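Local coordinates for putative carboxynorspermidine decarboxylase protein (Sinorhizobium meliloti, PDB 3MT1) that probably decarboxylates carboxynorspermidine and carboxyspermidine to norspermidine and spermidine with the help of pyridoxal 5'-phosphate, working as a homodimer, at residues L177-I180 against E181-F184; C165-D169 against F170-D174; P147-E150 against R151-R155; S213-L216 against R217-S220. One frame throughout, in Å; residues are numbered along the deposited sequence.

Interaction 1 (L177-I180 against E181-F184)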
loop_
_atom_site.group_PDB
_atom_site.type_symbol
_atom_site.label_atom_id
_atom_site.label_comp_id
_atom_site.label_asym_id
_atom_site.label_seq_id
_atom_site.Cartn_x
_atom_site.Cartn_y
_atom_site.Cartn_z
ATOM N N LEU B 177 29.732 7.301 -12.702
ATOM C CA LEU B 177 30.874 6.752 -12.034
ATOM C C LEU B 177 32.064 7.727 -12.147
ATOM O O LEU B 177 32.913 7.816 -11.246
ATOM C CB LEU B 177 31.204 5.396 -12.651
ATOM C CG LEU B 177 32.254 4.591 -11.910
ATOM C CD1 LEU B 177 31.854 4.362 -10.440
ATOM C CD2 LEU B 177 32.517 3.290 -12.645
ATOM N N GLY B 178 32.103 8.466 -13.252
ATOM C CA GLY B 178 33.159 9.435 -13.484
ATOM C C GLY B 178 33.086 10.583 -12.501
ATOM O O GLY B 178 34.099 10.954 -11.920
ATOM N N GLU B 179 31.888 11.136 -12.308
ATOM C CA GLU B 179 31.686 12.245 -11.359
ATOM C C GLU B 179 31.872 11.812 -9.903
ATOM O O GLU B 179 32.156 12.645 -9.028
ATOM C CB GLU B 179 30.339 12.973 -11.575
ATOM C CG GLU B 179 30.513 14.320 -12.353
ATOM C CD GLU B 179 29.197 15.062 -12.661
ATOM O OE1 GLU B 179 28.131 14.407 -12.804
ATOM O OE2 GLU B 179 29.247 16.309 -12.770
ATOM N N ILE B 180 31.730 10.510 -9.662
ATOM C CA ILE B 180 32.014 9.911 -8.354
ATOM C C ILE B 180 33.521 9.966 -7.978
ATOM O O ILE B 180 33.881 10.310 -6.843
ATOM C CB ILE B 180 31.463 8.479 -8.299
ATOM C CG1 ILE B 180 29.940 8.526 -8.159
ATOM C CG2 ILE B 180 32.124 7.660 -7.174
ATOM C CD1 ILE B 180 29.239 7.161 -8.289
ATOM N N GLU B 181 34.387 9.650 -8.939
ATOM C CA GLU B 181 35.842 9.725 -8.743
ATOM C C GLU B 181 36.314 11.142 -8.412
ATOM O O GLU B 181 37.117 11.344 -7.516
ATOM C CB GLU B 181 36.584 9.171 -9.976
ATOM C CG GLU B 181 36.292 7.668 -10.244
ATOM C CD GLU B 181 37.098 7.069 -11.401
ATOM O OE1 GLU B 181 36.459 6.543 -12.345
ATOM O OE2 GLU B 181 38.360 7.108 -11.356
ATOM N N GLU B 182 35.770 12.118 -9.125
ATOM C CA GLU B 182 36.158 13.513 -8.982
ATOM C C GLU B 182 35.754 14.108 -7.636
ATOM O O GLU B 182 36.476 14.936 -7.086
ATOM C CB GLU B 182 35.563 14.322 -10.127
ATOM C CG GLU B 182 35.697 13.611 -11.468
ATOM C CD GLU B 182 35.581 14.545 -12.663
ATOM O OE1 GLU B 182 34.454 15.007 -12.970
ATOM O OE2 GLU B 182 36.625 14.796 -13.305
ATOM N N ARG B 183 34.607 13.689 -7.107
ATOM C CA ARG B 183 34.164 14.170 -5.796
ATOM C C ARG B 183 34.786 13.417 -4.617
ATOM O O ARG B 183 35.030 14.016 -3.567
ATOM C CB ARG B 183 32.624 14.209 -5.686
ATOM C CG ARG B 183 31.997 15.596 -5.965
ATOM C CD ARG B 183 30.482 15.497 -6.065
ATOM N NE ARG B 183 29.795 16.768 -5.825
ATOM C CZ ARG B 183 29.609 17.727 -6.740
ATOM N NH1 ARG B 183 30.060 17.586 -7.987
ATOM N NH2 ARG B 183 28.967 18.846 -6.408
ATOM N N PHE B 184 35.055 12.125 -4.776
ATOM C CA PHE B 184 35.449 11.320 -3.624
ATOM C C PHE B 184 36.628 10.391 -3.887
ATOM O O PHE B 184 37.070 9.691 -2.976
ATOM C CB PHE B 184 34.259 10.490 -3.081
ATOM C CG PHE B 184 33.006 11.290 -2.810
ATOM C CD1 PHE B 184 31.828 10.996 -3.481
ATOM C CD2 PHE B 184 33.002 12.339 -1.887
ATOM C CE1 PHE B 184 30.666 11.728 -3.244
ATOM C CE2 PHE B 184 31.841 13.090 -1.646
ATOM C CZ PHE B 184 30.676 12.781 -2.325
#
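G178 O is gripped by two backbone amides, neither of them firmly. The bond from E182 N to G178 O is weak and long, at 3.5 Å. The one from E181 N is weak too and strongly bent, 121° at the hydrogen. E182 CG also lies only 3.1 Å from G178 O. E182 CG is anti to the carbonyl carbon and beside the backbone N (chi1 -43°), which brings the methylene back over the preceding turn. E181 N divides its hydrogen between two acceptors, and the straighter bond runs 3.3 Å to L177 O. Apart from the i to i+3 branch to G178 O, these are the i to i+4 bonds of helix 170-190, the outer helix between strands 158-160 and 193-195 of the TIM-type barrel. The shortest bond of this stretch comes last, with F184 N 3.0 Å from I180 O. I180 faces inward onto I161 and N163, and F184 packs on L120. R183 CB sits over the centre of the F184 ring. The other side is exposed and charged. There E182 OE1 lies 4.0 Å from E179 CG, and the two carboxylates stay apart, with E179 OE2 5.4 Å from E182 OE1. R183 NH1 is 5.0 Å from E179 OE2, without contact, and probably eases their repulsion. The E181 carboxylate forms salt bridges with R215 and R222 and a hydrogen bond with Y223 OH.

Interaction 2 (C165-D169 against F170-D174)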
loop_
_atom_site.group_PDB
_atom_site.type_symbol
_atom_site.label_atom_id
_atom_site.label_comp_id
_atom_site.label_asym_id
_atom_site.label_seq_id
_atom_site.Cartn_x
_atom_site.Cartn_y
_atom_site.Cartn_z
ATOM N N CYS B 165 19.121 5.252 -11.157
ATOM C CA CYS B 165 17.739 4.975 -10.888
ATOM C C CYS B 165 17.071 3.989 -11.835
ATOM O O CYS B 165 16.794 2.868 -11.462
ATOM C CB CYS B 165 16.958 6.269 -10.778
ATOM S SG CYS B 165 15.372 5.963 -9.974
ATOM N N GLU B 166 16.784 4.382 -13.056
ATOM C CA GLU B 166 16.211 3.410 -13.969
ATOM C C GLU B 166 17.256 3.187 -15.036
ATOM O O GLU B 166 16.925 2.839 -16.162
ATOM C CB GLU B 166 14.914 3.947 -14.593
ATOM C CG GLU B 166 15.095 5.159 -15.594
ATOM C CD GLU B 166 13.967 6.219 -15.499
ATOM O OE1 GLU B 166 13.832 7.061 -16.431
ATOM O OE2 GLU B 166 13.234 6.214 -14.490
ATOM N N ASN B 167 18.519 3.384 -14.662
ATOM C CA ASN B 167 19.601 3.573 -15.602
ATOM C C ASN B 167 19.863 2.398 -16.525
ATOM O O ASN B 167 20.513 1.414 -16.159
ATOM C CB ASN B 167 20.866 4.006 -14.881
ATOM C CG ASN B 167 21.862 4.634 -15.803
ATOM O OD1 ASN B 167 21.734 4.574 -17.031
ATOM N ND2 ASN B 167 22.868 5.261 -15.220
ATOM N N LYS B 168 19.373 2.561 -17.744
ATOM C CA LYS B 168 19.264 1.520 -18.740
ATOM C C LYS B 168 20.345 1.720 -19.803
ATOM O O LYS B 168 20.435 0.950 -20.763
ATOM C CB LYS B 168 17.853 1.618 -19.347
ATOM C CG LYS B 168 17.338 0.439 -20.194
ATOM C CD LYS B 168 15.814 0.529 -20.397
ATOM C CE LYS B 168 15.089 0.008 -19.155
ATOM N NZ LYS B 168 13.609 -0.107 -19.362
ATOM N N ASP B 169 21.180 2.744 -19.614
ATOM C CA ASP B 169 22.206 3.109 -20.598
ATOM C C ASP B 169 23.608 3.105 -19.994
ATOM O O ASP B 169 23.865 3.766 -18.973
ATOM C CB ASP B 169 21.900 4.478 -21.174
ATOM C CG ASP B 169 22.763 4.817 -22.352
ATOM O OD1 ASP B 169 22.391 4.433 -23.482
ATOM O OD2 ASP B 169 23.796 5.489 -22.147
ATOM N N PHE B 170 24.512 2.348 -20.612
ATOM C CA PHE B 170 25.834 2.182 -20.038
ATOM C C PHE B 170 26.605 3.486 -20.043
ATOM O O PHE B 170 27.276 3.822 -19.052
ATOM C CB PHE B 170 26.631 1.143 -20.793
ATOM C CG PHE B 170 28.088 1.153 -20.452
ATOM C CD1 PHE B 170 28.516 0.768 -19.173
ATOM C CD2 PHE B 170 29.025 1.554 -21.392
ATOM C CE1 PHE B 170 29.853 0.791 -18.835
ATOM C CE2 PHE B 170 30.392 1.565 -21.078
ATOM C CZ PHE B 170 30.805 1.183 -19.794
ATOM N N GLY B 171 26.507 4.210 -21.164
ATOM C CA GLY B 171 27.134 5.509 -21.313
ATOM C C GLY B 171 26.841 6.428 -20.134
ATOM O O GLY B 171 27.768 7.096 -19.628
ATOM N N LEU B 172 25.569 6.455 -19.689
ATOM C CA LEU B 172 25.149 7.329 -18.590
ATOM C C LEU B 172 25.716 6.883 -17.270
ATOM O O LEU B 172 26.201 7.721 -16.502
ATOM C CB LEU B 172 23.625 7.450 -18.481
ATOM C CG LEU B 172 23.133 8.135 -17.191
ATOM C CD1 LEU B 172 23.496 9.620 -17.135
ATOM C CD2 LEU B 172 21.631 7.943 -17.002
ATOM N N PHE B 173 25.637 5.578 -16.996
ATOM C CA PHE B 173 26.327 5.001 -15.836
ATOM C C PHE B 173 27.819 5.362 -15.873
ATOM O O PHE B 173 28.401 5.795 -14.863
ATOM C CB PHE B 173 26.161 3.473 -15.746
ATOM C CG PHE B 173 27.088 2.836 -14.748
ATOM C CD1 PHE B 173 26.867 2.977 -13.381
ATOM C CD2 PHE B 173 28.222 2.140 -15.166
ATOM C CE1 PHE B 173 27.738 2.418 -12.455
ATOM C CE2 PHE B 173 29.110 1.569 -14.231
ATOM C CZ PHE B 173 28.861 1.713 -12.881
ATOM N N ASP B 174 28.438 5.207 -17.042
ATOM C CA ASP B 174 29.860 5.529 -17.143
ATOM C C ASP B 174 30.206 6.947 -16.677
ATOM O O ASP B 174 31.194 7.133 -15.944
ATOM C CB ASP B 174 30.430 5.312 -18.539
ATOM C CG ASP B 174 31.900 5.679 -18.598
ATOM O OD1 ASP B 174 32.646 5.231 -17.676
ATOM O OD2 ASP B 174 32.292 6.448 -19.522
#
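N167 and L172 make the tight part of this contact. The carboxamide of N167 lies against the isobutyl group, with N167 OD1 3.4 Å from L172 CD2 and N167 ND2 3.5 Å from L172 CG. The first torsion of N167 (chi1 -161°) sets CG opposite the backbone N and swings the amide toward the first turn of the helix. The buried amide has polar work on both atoms. N167 OD1 accepts from D169 N at 3.2 Å, closing an Asx turn, and N167 ND2 donates to N164 OD1. With an alanine here, D169 N and N164 OD1 would probably lose these mates, and a gap would likely open beside L172. D169 follows as the N-cap of helix 170-190, on the loop that leaves barrel strand 158-160. D169 OD2 accepts from L172 N at 3.2 Å through its anti lone pair. D169 O takes the next amide in the carbonyl plane, F173 N at 3.2 Å and an almost straight 177°. A weak bond from L172 N reaches the same oxygen. The helix start is likely to stabilise the negative charge of D169. F173 turns its ring inward, edge-to-face with F212. The loose side differs: D169 and L172 are exposed despite their bonds, and K168 CB points away from the helix. The K168 side chain is about 8 Å from that of E233, a predicted substrate-binding residue.

Interaction 3 (P147-E150 against R151-R155)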
loop_
_atom_site.group_PDB
_atom_site.type_symbol
_atom_site.label_atom_id
_atom_site.label_comp_id
_atom_site.label_asym_id
_atom_site.label_seq_id
_atom_site.Cartn_x
_atom_site.Cartn_y
_atom_site.Cartn_z
ATOM N N PRO B 147 35.792 17.216 4.057
ATOM C CA PRO B 147 36.439 17.524 5.340
ATOM C C PRO B 147 35.790 16.906 6.587
ATOM O O PRO B 147 36.510 16.406 7.456
ATOM C CB PRO B 147 36.363 19.052 5.405
ATOM C CG PRO B 147 36.454 19.474 3.984
ATOM C CD PRO B 147 35.708 18.423 3.202
ATOM N N LYS B 148 34.458 16.959 6.685
ATOM C CA LYS B 148 33.741 16.353 7.817
ATOM C C LYS B 148 33.876 14.844 7.779
ATOM O O LYS B 148 34.011 14.201 8.816
ATOM C CB LYS B 148 32.252 16.724 7.831
ATOM C CG LYS B 148 31.928 18.064 8.457
ATOM C CD LYS B 148 31.509 19.087 7.406
ATOM C CE LYS B 148 29.993 19.130 7.207
ATOM N NZ LYS B 148 29.334 19.932 8.275
ATOM N N VAL B 149 33.829 14.283 6.577
ATOM C CA VAL B 149 34.037 12.851 6.404
ATOM C C VAL B 149 35.399 12.482 7.019
ATOM O O VAL B 149 35.490 11.658 7.939
ATOM C CB VAL B 149 33.977 12.445 4.902
ATOM C CG1 VAL B 149 34.384 10.989 4.707
ATOM C CG2 VAL B 149 32.603 12.721 4.311
ATOM N N GLU B 150 36.441 13.151 6.526
ATOM C CA GLU B 150 37.813 12.893 6.902
ATOM C C GLU B 150 38.067 12.777 8.401
ATOM O O GLU B 150 38.913 11.981 8.833
ATOM C CB GLU B 150 38.706 13.969 6.315
ATOM C CG GLU B 150 39.329 13.603 4.986
ATOM C CD GLU B 150 40.807 13.936 4.950
ATOM O OE1 GLU B 150 41.615 13.156 5.520
ATOM O OE2 GLU B 150 41.153 14.980 4.354
ATOM N N ARG B 151 37.338 13.565 9.192
ATOM C CA ARG B 151 37.500 13.539 10.646
ATOM C C ARG B 151 37.063 12.192 11.248
ATOM O O ARG B 151 37.354 11.875 12.408
ATOM C CB ARG B 151 36.768 14.711 11.309
ATOM C CG ARG B 151 37.520 15.234 12.527
ATOM C CD ARG B 151 36.690 16.172 13.356
ATOM N NE ARG B 151 36.608 15.728 14.749
ATOM C CZ ARG B 151 35.535 15.136 15.282
ATOM N NH1 ARG B 151 35.540 14.762 16.556
ATOM N NH2 ARG B 151 34.451 14.921 14.545
ATOM N N VAL B 152 36.393 11.385 10.440
ATOM C CA VAL B 152 35.803 10.174 10.956
ATOM C C VAL B 152 36.261 8.891 10.205
ATOM O O VAL B 152 35.709 7.809 10.387
ATOM C CB VAL B 152 34.290 10.380 11.079
ATOM C CG1 VAL B 152 33.581 10.051 9.771
ATOM C CG2 VAL B 152 33.746 9.592 12.241
HETATM N N MSE B 153 37.336 9.032 9.431
HETATM C CA MSE B 153 37.921 7.950 8.632
HETATM C C MSE B 153 38.547 6.803 9.432
HETATM O O MSE B 153 38.696 5.712 8.923
HETATM C CB MSE B 153 38.957 8.532 7.672
HETATM C CG MSE B 153 38.353 9.349 6.552
HETATM SE SE MSE B 153 37.541 8.246 5.144
HETATM C CE MSE B 153 39.139 7.774 4.185
ATOM N N ASP B 154 38.908 7.051 10.685
ATOM C CA ASP B 154 39.466 5.997 11.530
ATOM C C ASP B 154 38.387 5.040 12.058
ATOM O O ASP B 154 38.678 4.122 12.823
ATOM C CB ASP B 154 40.276 6.615 12.704
ATOM N N ARG B 155 37.139 5.257 11.652
ATOM C CA ARG B 155 36.026 4.491 12.197
ATOM C C ARG B 155 35.251 3.754 11.109
ATOM O O ARG B 155 34.416 2.903 11.407
ATOM C CB ARG B 155 35.079 5.403 12.981
ATOM C CG ARG B 155 35.775 6.464 13.811
ATOM C CD ARG B 155 34.792 7.224 14.660
ATOM N NE ARG B 155 34.433 6.480 15.860
ATOM C CZ ARG B 155 33.528 6.873 16.755
ATOM N NH1 ARG B 155 32.856 8.015 16.597
ATOM N NH2 ARG B 155 33.282 6.111 17.819
#
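The flat peptide carbonyl of V149 receives V152 N, which lies 31° out of its plane and donates to V149 O at 2.7 Å. V152 CG1 meets V149 O at 3.1 Å, a tight approach. It is there because CG1 stands between the backbone N and the carbonyl carbon, the crowded position (chi1 87°). The flat guanidinium of R151 leads away from 147-150 toward a long, weak ion pair with E105 of helix 101-107, and only the root of that side chain takes part, with R151 CB 3.8 Å from K148 O. R151 N is poorly held, by two weak bonds to P147 O and to K148 O, both 3.4 Å long. The helix gives way here to a type I turn from E150 to M153, whose bond from M153 N to E150 O is straight but weak. A second type I turn, V152 to R155, follows at once and overlaps it. M153 is selenomethionine in the crystal. M153 CG is 3.5 Å from E150 O, and its chain bends twice, which carries M153 SE to 4.2 Å from V149 CG1. The E150 carboxylate pairs with R190 in a salt bridge. This turn closes helix 146-150 and leads into barrel strand 158-160. V149, E150 and M153 lean on L187 of helix 170-190, while V152 packs on I101 and L104 of helix 101-107.

Interaction 4 (S213-L216 against R217-S220)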
loop_
_atom_site.group_PDB
_atom_site.type_symbol
_atom_site.label_atom_id
_atom_site.label_comp_id
_atom_site.label_asym_id
_atom_site.label_seq_id
_atom_site.Cartn_x
_atom_site.Cartn_y
_atom_site.Cartn_z
ATOM N N SER B 213 31.405 -4.652 -17.180
ATOM C CA SER B 213 32.336 -5.448 -16.366
ATOM C C SER B 213 33.747 -4.889 -16.382
ATOM O O SER B 213 34.419 -4.850 -15.351
ATOM C CB SER B 213 32.409 -6.886 -16.874
ATOM O OG SER B 213 31.202 -7.581 -16.592
ATOM N N ALA B 214 34.186 -4.464 -17.565
ATOM C CA ALA B 214 35.533 -3.931 -17.763
ATOM C C ALA B 214 35.679 -2.585 -17.064
ATOM O O ALA B 214 36.732 -2.255 -16.532
ATOM C CB ALA B 214 35.815 -3.792 -19.232
ATOM N N ARG B 215 34.608 -1.810 -17.064
ATOM C CA ARG B 215 34.610 -0.527 -16.389
ATOM C C ARG B 215 34.613 -0.729 -14.859
ATOM O O ARG B 215 35.224 0.061 -14.129
ATOM C CB ARG B 215 33.411 0.319 -16.857
ATOM C CG ARG B 215 33.293 1.663 -16.178
ATOM C CD ARG B 215 34.436 2.609 -16.585
ATOM N NE ARG B 215 34.390 3.909 -15.892
ATOM C CZ ARG B 215 35.107 4.207 -14.806
ATOM N NH1 ARG B 215 35.917 3.308 -14.264
ATOM N NH2 ARG B 215 35.014 5.405 -14.255
ATOM N N LEU B 216 33.927 -1.784 -14.398
ATOM C CA LEU B 216 33.925 -2.176 -13.000
ATOM C C LEU B 216 35.336 -2.588 -12.567
ATOM O O LEU B 216 35.837 -2.125 -11.534
ATOM C CB LEU B 216 32.887 -3.287 -12.736
ATOM C CG LEU B 216 31.373 -2.932 -12.818
ATOM C CD1 LEU B 216 30.447 -4.101 -12.570
ATOM C CD2 LEU B 216 31.007 -1.819 -11.888
ATOM N N ARG B 217 35.988 -3.425 -13.381
ATOM C CA ARG B 217 37.360 -3.842 -13.115
ATOM C C ARG B 217 38.294 -2.655 -12.875
ATOM O O ARG B 217 39.066 -2.642 -11.911
ATOM C CB ARG B 217 37.904 -4.703 -14.259
ATOM C CG ARG B 217 37.681 -6.205 -14.092
ATOM C CD ARG B 217 38.970 -7.028 -14.260
ATOM N NE ARG B 217 38.695 -8.455 -14.089
ATOM C CZ ARG B 217 38.673 -9.096 -12.919
ATOM N NH1 ARG B 217 38.922 -8.456 -11.785
ATOM N NH2 ARG B 217 38.391 -10.391 -12.870
ATOM N N ALA B 218 38.209 -1.663 -13.756
ATOM C CA ALA B 218 39.137 -0.529 -13.744
ATOM C C ALA B 218 38.953 0.372 -12.507
ATOM O O ALA B 218 39.918 0.901 -11.945
ATOM C CB ALA B 218 39.011 0.262 -15.026
ATOM N N PHE B 219 37.714 0.540 -12.081
ATOM C CA PHE B 219 37.456 1.288 -10.874
ATOM C C PHE B 219 38.029 0.528 -9.682
ATOM O O PHE B 219 38.688 1.110 -8.834
ATOM C CB PHE B 219 35.963 1.493 -10.685
ATOM C CG PHE B 219 35.624 2.301 -9.484
ATOM C CD1 PHE B 219 35.491 1.694 -8.239
ATOM C CD2 PHE B 219 35.431 3.678 -9.593
ATOM C CE1 PHE B 219 35.180 2.450 -7.120
ATOM C CE2 PHE B 219 35.126 4.449 -8.484
ATOM C CZ PHE B 219 34.998 3.837 -7.240
ATOM N N SER B 220 37.773 -0.774 -9.627
ATOM C CA SER B 220 38.233 -1.598 -8.532
ATOM C C SER B 220 39.755 -1.711 -8.535
ATOM O O SER B 220 40.368 -1.796 -7.474
ATOM C CB SER B 220 37.588 -2.980 -8.615
ATOM O OG SER B 220 38.299 -3.919 -7.823
#
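R215 bends back over the next turn of its helix and comes up to F219. R215 NH1 stops 4.0 Å from F219 CB, and the backbone N of F219 lies at the edge of the guanidinium, near its plane. The guanidinium and the phenyl ring are inclined by 48°, so this is not a stack. A bend at chi2 (68°), after a first torsion that turns CG away from the backbone N, sends the chain along the helix. Under these side chains runs a regular ladder of backbone bonds. R217 N reaches S213 O at 2.9 Å, and S220 N reaches L216 O at 3.0 Å, nearly along the C=O axis. A218 N to A214 O and F219 N to R215 O are longer, at 3.2 Å and 3.3 Å. R217 CB lies 3.5 Å from A214 O. The next shell fixes these groups. E181 and D174 of helix 170-190 hold R215 by salt bridges. S213 OG and S220 OG bond to the backbone oxygens of V209 and V225. L216 packs on V24 of helix 11-28 and L229 of strand 226-229, and F219 on I227, as expected for an outer helix of the barrel. The two carboxylates probably stabilise the positive charge of R215, with R222 sharing E181, and these salt bridges are likely to fix its rotation more than F219 does.

Interactions 1 and 2 share helix 170-190: interaction 2 is its capped start and interaction 1 a stretch further along it. Interaction 4 lies on the next outer helix, 209-223, and touches both. R215 joins the three, with its NE 2.8 Å from D174 OD1 and its NH2 2.7 Å from E181 OE1. Apolar packing adds to this, with L177 CD1 3.7 Å from F219 CD2. Interaction 3 stands apart, about 6 Å from interaction 1 at the nearest atoms, at a helix end rather than within one. All four are partly buried, and the buried side includes polar groups such as N167. Side-chain capping marks interaction 2, whereas weak backbone bonds and turns mark interaction 3.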